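Local coordinates for methyltransferase (Pectobacterium atrosepticum SCRI1043, PDB 2P7I), which probably transfers a methyl group from S-adenosylmethionine to an acceptor that is not known, at residues 26-31 against 198-203; 207-212 against 221-226. One frame throughout, in Å; residues are numbered along the deposited sequence. Where two conformers were deposited one is given.

The chain has the sheet order 3-2-1-4-5-7-6 of the Rossmann-like SAM-dependent methyltransferases. Contact 1 joins helix 24-37 to the C-terminal part of strand 192-201, outermost in the sheet of this chain. Contact 2 follows in the chain and joins the next two helices, 206-212 and 220-230. The two centres are about 9 Å apart, on the same side of the chain's centre. Phe200 connects them: its ring meets contact 1 residues Val28 and Met29 and contact 2 residues Trp209, Leu223 and Cys226. A probable hydrogen bond from Phe201 N to Cys226 O, 2.9 Å long, also ties the strand to helix 220-230. Both contacts reach the second subunit, so this region serves the core and the subunit interface.

Contact 1 (26-31 against 198-203); sequences FDVMHP and GIFFKA
The Phe200 ring receives Val28 and Met29 on one side, each off-centre. Val28 CG1 lies 4.3 Å from the centroid of the Phe200 ring, 29° off the normal, in a CH-pi contact. It sits toward the outer part of the ring, with Val28 CG1 3.8 Å from Phe200 CE1. Cys226 packs on the other side. The CE2 edge of Phe200 points at the face of Trp209, and Phe24 makes a further edge-to-face contact.

Residue 29 is modelled as selenomethionine. Its selenium takes the inner end of the Phe200 side chain, with Met29 SE 3.6 Å from Phe200 CB. It stands oblique to the ring, which is a Met-aromatic contact. The Met29 chain bends twice, at chi2 and chi3. The bends turn its methyl away from the ring and toward the strand. Met29 CE then reaches 3.6 Å from Ile199 O and 3.9 Å from Ile199 CG2.

Ile199 and Phe200 are neighbours in sequence, yet both set their CB toward the helix. A regular strand would alternate its side chains. Phe200 has a positive phi of 83°, so the strand departs from regular geometry here. Helix 24-37 therefore meets two consecutive side chains in the C-terminal part of strand 192-201. Ile199 continues the packing along the same helix onto Phe32 and Ala36.

All four touching residues are buried, and no hydrogen bond crosses between 26-31 and 198-203. The backbones of Ile199 and Phe200 bond instead to Ser239 and Ala238 of strand 237-245. Between 26-31 and 198-203 the attachment is packing. Dispersion and the exclusion of water probably supply most of the attraction. Selenomethionine replaces methionine here, and the natural protein would offer sulfur to the ring.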
loop_
_atom_site.group_PDB
_atom_site.type_symbol
_atom_site.label_atom_id
_atom_site.label_comp_id
_atom_site.label_asym_id
_atom_site.label_seq_id
_atom_site.Cartn_x
_atom_site.Cartn_y
_atom_site.Cartn_z
ATOM N N PHE B 26 -5.734 -25.566 -4.892
ATOM C CA PHE B 26 -5.265 -26.490 -5.913
ATOM C C PHE B 26 -5.539 -25.968 -7.324
ATOM O O PHE B 26 -4.698 -26.104 -8.204
ATOM C CB PHE B 26 -5.905 -27.875 -5.712
ATOM C CG PHE B 26 -5.294 -28.681 -4.585
ATOM C CD1 PHE B 26 -4.767 -28.072 -3.449
ATOM C CD2 PHE B 26 -5.283 -30.055 -4.650
ATOM C CE1 PHE B 26 -4.222 -28.819 -2.418
ATOM C CE2 PHE B 26 -4.743 -30.802 -3.621
ATOM C CZ PHE B 26 -4.207 -30.178 -2.506
ATOM N N ASP B 27 -6.697 -25.355 -7.535
ATOM C CA ASP B 27 -7.107 -24.960 -8.870
ATOM C C ASP B 27 -6.675 -23.566 -9.249
ATOM O O ASP B 27 -6.494 -23.283 -10.424
ATOM C CB ASP B 27 -8.624 -25.085 -9.013
ATOM C CG ASP B 27 -9.091 -26.524 -8.877
ATOM O OD1 ASP B 27 -8.535 -27.371 -9.594
ATOM O OD2 ASP B 27 -9.962 -26.803 -8.036
ATOM N N VAL B 28 -6.498 -22.697 -8.268
ATOM C CA VAL B 28 -6.146 -21.312 -8.562
ATOM C C VAL B 28 -4.705 -21.042 -8.121
ATOM O O VAL B 28 -3.860 -20.609 -8.925
ATOM C CB VAL B 28 -7.139 -20.301 -7.934
ATOM C CG1 VAL B 28 -6.606 -18.880 -8.069
ATOM C CG2 VAL B 28 -8.519 -20.407 -8.574
HETATM N N MSE B 29 -4.387 -21.337 -6.868
HETATM C CA MSE B 29 -3.088 -20.950 -6.363
HETATM C C MSE B 29 -1.911 -21.756 -6.919
HETATM O O MSE B 29 -0.840 -21.186 -7.168
HETATM C CB MSE B 29 -3.099 -20.990 -4.845
HETATM C CG MSE B 29 -3.952 -19.937 -4.151
HETATM SE SE MSE B 29 -3.446 -18.163 -4.626
HETATM C CE MSE B 29 -1.699 -18.278 -3.850
ATOM N N HIS B 30 -2.063 -23.078 -7.067
ATOM C CA HIS B 30 -0.969 -23.900 -7.611
ATOM C C HIS B 30 -0.504 -23.419 -8.991
ATOM O O HIS B 30 0.674 -23.215 -9.203
ATOM C CB HIS B 30 -1.326 -25.380 -7.634
ATOM C CG HIS B 30 -1.268 -26.047 -6.298
ATOM N ND1 HIS B 30 -1.422 -27.406 -6.144
ATOM C CD2 HIS B 30 -1.068 -25.551 -5.053
ATOM C CE1 HIS B 30 -1.311 -27.723 -4.870
ATOM N NE2 HIS B 30 -1.102 -26.618 -4.186
ATOM N N PRO B 31 -1.427 -23.239 -9.942
ATOM C CA PRO B 31 -0.964 -22.712 -11.232
ATOM C C PRO B 31 -0.292 -21.322 -11.217
ATOM O O PRO B 31 0.682 -21.117 -11.928
ATOM C CB PRO B 31 -2.238 -22.740 -12.115
ATOM C CG PRO B 31 -3.370 -22.954 -11.198
ATOM C CD PRO B 31 -2.846 -23.624 -9.961
ATOM N N GLY B 198 4.656 -11.338 -4.148
ATOM C CA GLY B 198 3.437 -11.932 -3.647
ATOM C C GLY B 198 2.673 -12.602 -4.769
ATOM O O GLY B 198 2.827 -12.278 -5.927
ATOM N N ILE B 199 1.898 -13.612 -4.420
ATOM C CA ILE B 199 1.145 -14.375 -5.385
ATOM C C ILE B 199 -0.353 -14.280 -5.084
ATOM O O ILE B 199 -0.851 -14.838 -4.104
ATOM C CB ILE B 199 1.604 -15.840 -5.408
ATOM C CG1 ILE B 199 3.113 -15.908 -5.692
ATOM C CG2 ILE B 199 0.721 -16.683 -6.458
ATOM C CD1 ILE B 199 3.733 -17.272 -5.350
ATOM N N PHE B 200 -1.053 -13.548 -5.965
ATOM C CA PHE B 200 -2.519 -13.465 -6.036
ATOM C C PHE B 200 -3.135 -12.474 -5.050
ATOM O O PHE B 200 -3.172 -12.727 -3.870
ATOM C CB PHE B 200 -3.212 -14.819 -5.871
ATOM C CG PHE B 200 -4.657 -14.842 -6.358
ATOM C CD1 PHE B 200 -4.951 -15.091 -7.669
ATOM C CD2 PHE B 200 -5.718 -14.615 -5.488
ATOM C CE1 PHE B 200 -6.294 -15.116 -8.114
ATOM C CE2 PHE B 200 -7.043 -14.616 -5.941
ATOM C CZ PHE B 200 -7.324 -14.851 -7.236
ATOM N N PHE B 201 -3.656 -11.379 -5.568
ATOM C CA PHE B 201 -4.410 -10.422 -4.758
ATOM C C PHE B 201 -5.717 -11.043 -4.282
ATOM O O PHE B 201 -6.606 -11.255 -5.066
ATOM C CB PHE B 201 -4.640 -9.157 -5.566
ATOM C CG PHE B 201 -4.924 -7.929 -4.717
ATOM C CD1 PHE B 201 -6.151 -7.801 -4.071
ATOM C CD2 PHE B 201 -3.989 -6.926 -4.582
ATOM C CE1 PHE B 201 -6.427 -6.687 -3.308
ATOM C CE2 PHE B 201 -4.255 -5.817 -3.815
ATOM C CZ PHE B 201 -5.471 -5.690 -3.189
ATOM N N LYS B 202 -5.824 -11.308 -2.975
ATOM C CA LYS B 202 -6.882 -12.209 -2.445
ATOM C C LYS B 202 -7.793 -11.426 -1.502
ATOM O O LYS B 202 -7.386 -11.098 -0.391
ATOM C CB LYS B 202 -6.256 -13.384 -1.676
ATOM C CG LYS B 202 -7.232 -14.494 -1.254
ATOM C CD LYS B 202 -6.569 -15.451 -0.282
ATOM C CE LYS B 202 -7.545 -16.472 0.230
ATOM N NZ LYS B 202 -6.880 -17.352 1.254
ATOM N N ALA B 203 -8.997 -11.104 -1.959
ATOM C CA ALA B 203 -9.932 -10.283 -1.172
ATOM C C ALA B 203 -11.084 -11.086 -0.560
ATOM O O ALA B 203 -11.834 -10.568 0.266
ATOM C CB ALA B 203 -10.473 -9.154 -2.024
#

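Contact 2 (207-212 against 221-226); sequences FQWDQI and EYLDGC
Trp209 and Leu223 make the tight part of this contact: Trp209 CZ3 lies 3.8 Å from Leu223 CD2. The six-membered end of the indole extends across the gap. Tyr222 is a looser second partner. Trp209 CH2 and Tyr222 CE2 are 4.3 Å apart, each near the plane of the other ring, so the rings meet edge to edge and do not stack. The backbones stay well apart, with 11.0 Å between the CA atoms of Trp209 and Leu223.

Away from the contact, Phe207 is exposed, and Gln211 NE2 folds back to Phe207 O in a 2.9 Å hydrogen bond. This donor approaches from above the carbonyl plane, 58° out of it. The bond ties down one turn of the helix without adding to the contact. Gln211 also packs on Ile217 of the second subunit.

Phe24 stacks on Trp209, and Phe200 of strand 192-201 packs against Leu223. Leu223 also touches Val28 of helix 24-37. Tyr222 OH bonds to Ala203 O of the second subunit. This end of helix 220-230 thus packs on strand 192-201 and also reaches the second subunit.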
loop_
_atom_site.group_PDB
_atom_site.type_symbol
_atom_site.label_atom_id
_atom_site.label_comp_id
_atom_site.label_asym_id
_atom_site.label_seq_id
_atom_site.Cartn_x
_atom_site.Cartn_y
_atom_site.Cartn_z
ATOM N N PHE B 207 -13.456 -20.232 1.638
ATOM C CA PHE B 207 -14.825 -20.733 1.662
ATOM C C PHE B 207 -15.687 -19.960 0.673
ATOM O O PHE B 207 -16.561 -20.532 0.032
ATOM C CB PHE B 207 -15.400 -20.754 3.085
ATOM C CG PHE B 207 -15.968 -19.440 3.573
ATOM C CD1 PHE B 207 -15.176 -18.531 4.255
ATOM C CD2 PHE B 207 -17.322 -19.151 3.410
ATOM C CE1 PHE B 207 -15.706 -17.342 4.726
ATOM C CE2 PHE B 207 -17.856 -17.963 3.883
ATOM C CZ PHE B 207 -17.043 -17.056 4.539
ATOM N N GLN B 208 -15.394 -18.666 0.505
ATOM C CA GLN B 208 -16.126 -17.852 -0.451
ATOM C C GLN B 208 -15.715 -18.162 -1.890
ATOM O O GLN B 208 -16.571 -18.240 -2.768
ATOM C CB GLN B 208 -15.979 -16.370 -0.123
ATOM C CG GLN B 208 -16.466 -16.051 1.281
ATOM C CD GLN B 208 -16.125 -14.651 1.738
ATOM O OE1 GLN B 208 -15.011 -14.156 1.519
ATOM N NE2 GLN B 208 -17.077 -14.007 2.399
ATOM N N TRP B 209 -14.416 -18.349 -2.126
ATOM C CA TRP B 209 -13.918 -18.707 -3.453
ATOM C C TRP B 209 -14.569 -19.990 -3.943
ATOM O O TRP B 209 -15.013 -20.069 -5.068
ATOM C CB TRP B 209 -12.390 -18.890 -3.464
ATOM C CG TRP B 209 -11.634 -17.621 -3.396
ATOM C CD1 TRP B 209 -10.902 -17.183 -2.353
ATOM C CD2 TRP B 209 -11.519 -16.622 -4.424
ATOM N NE1 TRP B 209 -10.334 -15.966 -2.653
ATOM C CE2 TRP B 209 -10.701 -15.598 -3.914
ATOM C CE3 TRP B 209 -12.019 -16.505 -5.717
ATOM C CZ2 TRP B 209 -10.382 -14.448 -4.647
ATOM C CZ3 TRP B 209 -11.713 -15.379 -6.445
ATOM C CH2 TRP B 209 -10.902 -14.359 -5.913
ATOM N N ASP B 210 -14.626 -20.987 -3.079
ATOM C CA ASP B 210 -15.084 -22.297 -3.484
ATOM C C ASP B 210 -16.547 -22.253 -3.895
ATOM O O ASP B 210 -16.949 -22.974 -4.802
ATOM C CB ASP B 210 -14.837 -23.320 -2.380
ATOM C CG ASP B 210 -13.342 -23.495 -2.064
ATOM O OD1 ASP B 210 -12.472 -23.198 -2.926
ATOM O OD2 ASP B 210 -13.040 -23.930 -0.932
ATOM N N GLN B 211 -17.331 -21.386 -3.260
ATOM C CA GLN B 211 -18.704 -21.166 -3.682
ATOM C C GLN B 211 -18.767 -20.352 -4.962
ATOM O O GLN B 211 -19.446 -20.727 -5.892
ATOM C CB GLN B 211 -19.511 -20.465 -2.594
ATOM C CG GLN B 211 -19.642 -21.245 -1.281
ATOM C CD GLN B 211 -20.207 -20.377 -0.166
ATOM O OE1 GLN B 211 -21.393 -20.059 -0.165
ATOM N NE2 GLN B 211 -19.347 -19.959 0.770
ATOM N N ILE B 212 -18.038 -19.247 -5.033
ATOM C CA ILE B 212 -18.162 -18.346 -6.172
ATOM C C ILE B 212 -17.622 -19.001 -7.450
ATOM O O ILE B 212 -18.076 -18.692 -8.553
ATOM C CB ILE B 212 -17.443 -16.999 -5.903
ATOM C CG1 ILE B 212 -18.035 -15.897 -6.782
ATOM C CG2 ILE B 212 -15.950 -17.155 -6.108
ATOM C CD1 ILE B 212 -17.513 -14.504 -6.452
ATOM N N GLU B 221 -10.073 -14.424 -16.649
ATOM C CA GLU B 221 -9.353 -13.178 -16.845
ATOM C C GLU B 221 -9.297 -12.328 -15.572
ATOM O O GLU B 221 -8.351 -11.564 -15.371
ATOM C CB GLU B 221 -10.004 -12.382 -17.958
ATOM C CG GLU B 221 -9.800 -12.984 -19.369
ATOM C CD GLU B 221 -10.686 -14.192 -19.667
ATOM O OE1 GLU B 221 -11.768 -14.335 -19.063
ATOM O OE2 GLU B 221 -10.294 -15.009 -20.519
ATOM N N TYR B 222 -10.343 -12.438 -14.756
ATOM C CA TYR B 222 -10.438 -11.709 -13.521
ATOM C C TYR B 222 -9.395 -12.304 -12.603
ATOM O O TYR B 222 -8.683 -11.588 -11.922
ATOM C CB TYR B 222 -11.829 -11.812 -12.872
ATOM C CG TYR B 222 -11.864 -11.223 -11.468
ATOM C CD1 TYR B 222 -12.019 -9.860 -11.274
ATOM C CD2 TYR B 222 -11.689 -12.029 -10.339
ATOM C CE1 TYR B 222 -12.017 -9.318 -9.981
ATOM C CE2 TYR B 222 -11.688 -11.498 -9.057
ATOM C CZ TYR B 222 -11.845 -10.131 -8.894
ATOM O OH TYR B 222 -11.823 -9.592 -7.620
ATOM N N LEU B 223 -9.317 -13.632 -12.583
ATOM C CA LEU B 223 -8.289 -14.253 -11.748
ATOM C C LEU B 223 -6.860 -13.851 -12.176
ATOM O O LEU B 223 -6.026 -13.529 -11.338
ATOM C CB LEU B 223 -8.452 -15.763 -11.737
ATOM C CG LEU B 223 -9.773 -16.261 -11.171
ATOM C CD1 LEU B 223 -9.882 -17.760 -11.420
ATOM C CD2 LEU B 223 -9.867 -15.913 -9.719
ATOM N N ASP B 224 -6.599 -13.849 -13.473
ATOM C CA ASP B 224 -5.318 -13.446 -14.019
ATOM C C ASP B 224 -5.024 -12.011 -13.586
ATOM O O ASP B 224 -3.921 -11.683 -13.188
ATOM C CB ASP B 224 -5.304 -13.512 -15.565
ATOM C CG ASP B 224 -5.159 -14.932 -16.108
ATOM O OD1 ASP B 224 -4.640 -15.818 -15.387
ATOM O OD2 ASP B 224 -5.555 -15.143 -17.282
ATOM N N GLY B 225 -6.056 -11.177 -13.601
ATOM C CA GLY B 225 -5.909 -9.790 -13.125
ATOM C C GLY B 225 -5.475 -9.690 -11.660
ATOM O O GLY B 225 -4.699 -8.791 -11.275
ATOM N N CYS B 226 -5.982 -10.593 -10.834
ATOM C CA CYS B 226 -5.620 -10.640 -9.434
ATOM C C CYS B 226 -4.183 -11.045 -9.290
ATOM O O CYS B 226 -3.514 -10.590 -8.385
ATOM C CB CYS B 226 -6.490 -11.632 -8.679
ATOM S SG CYS B 226 -8.250 -11.110 -8.491
#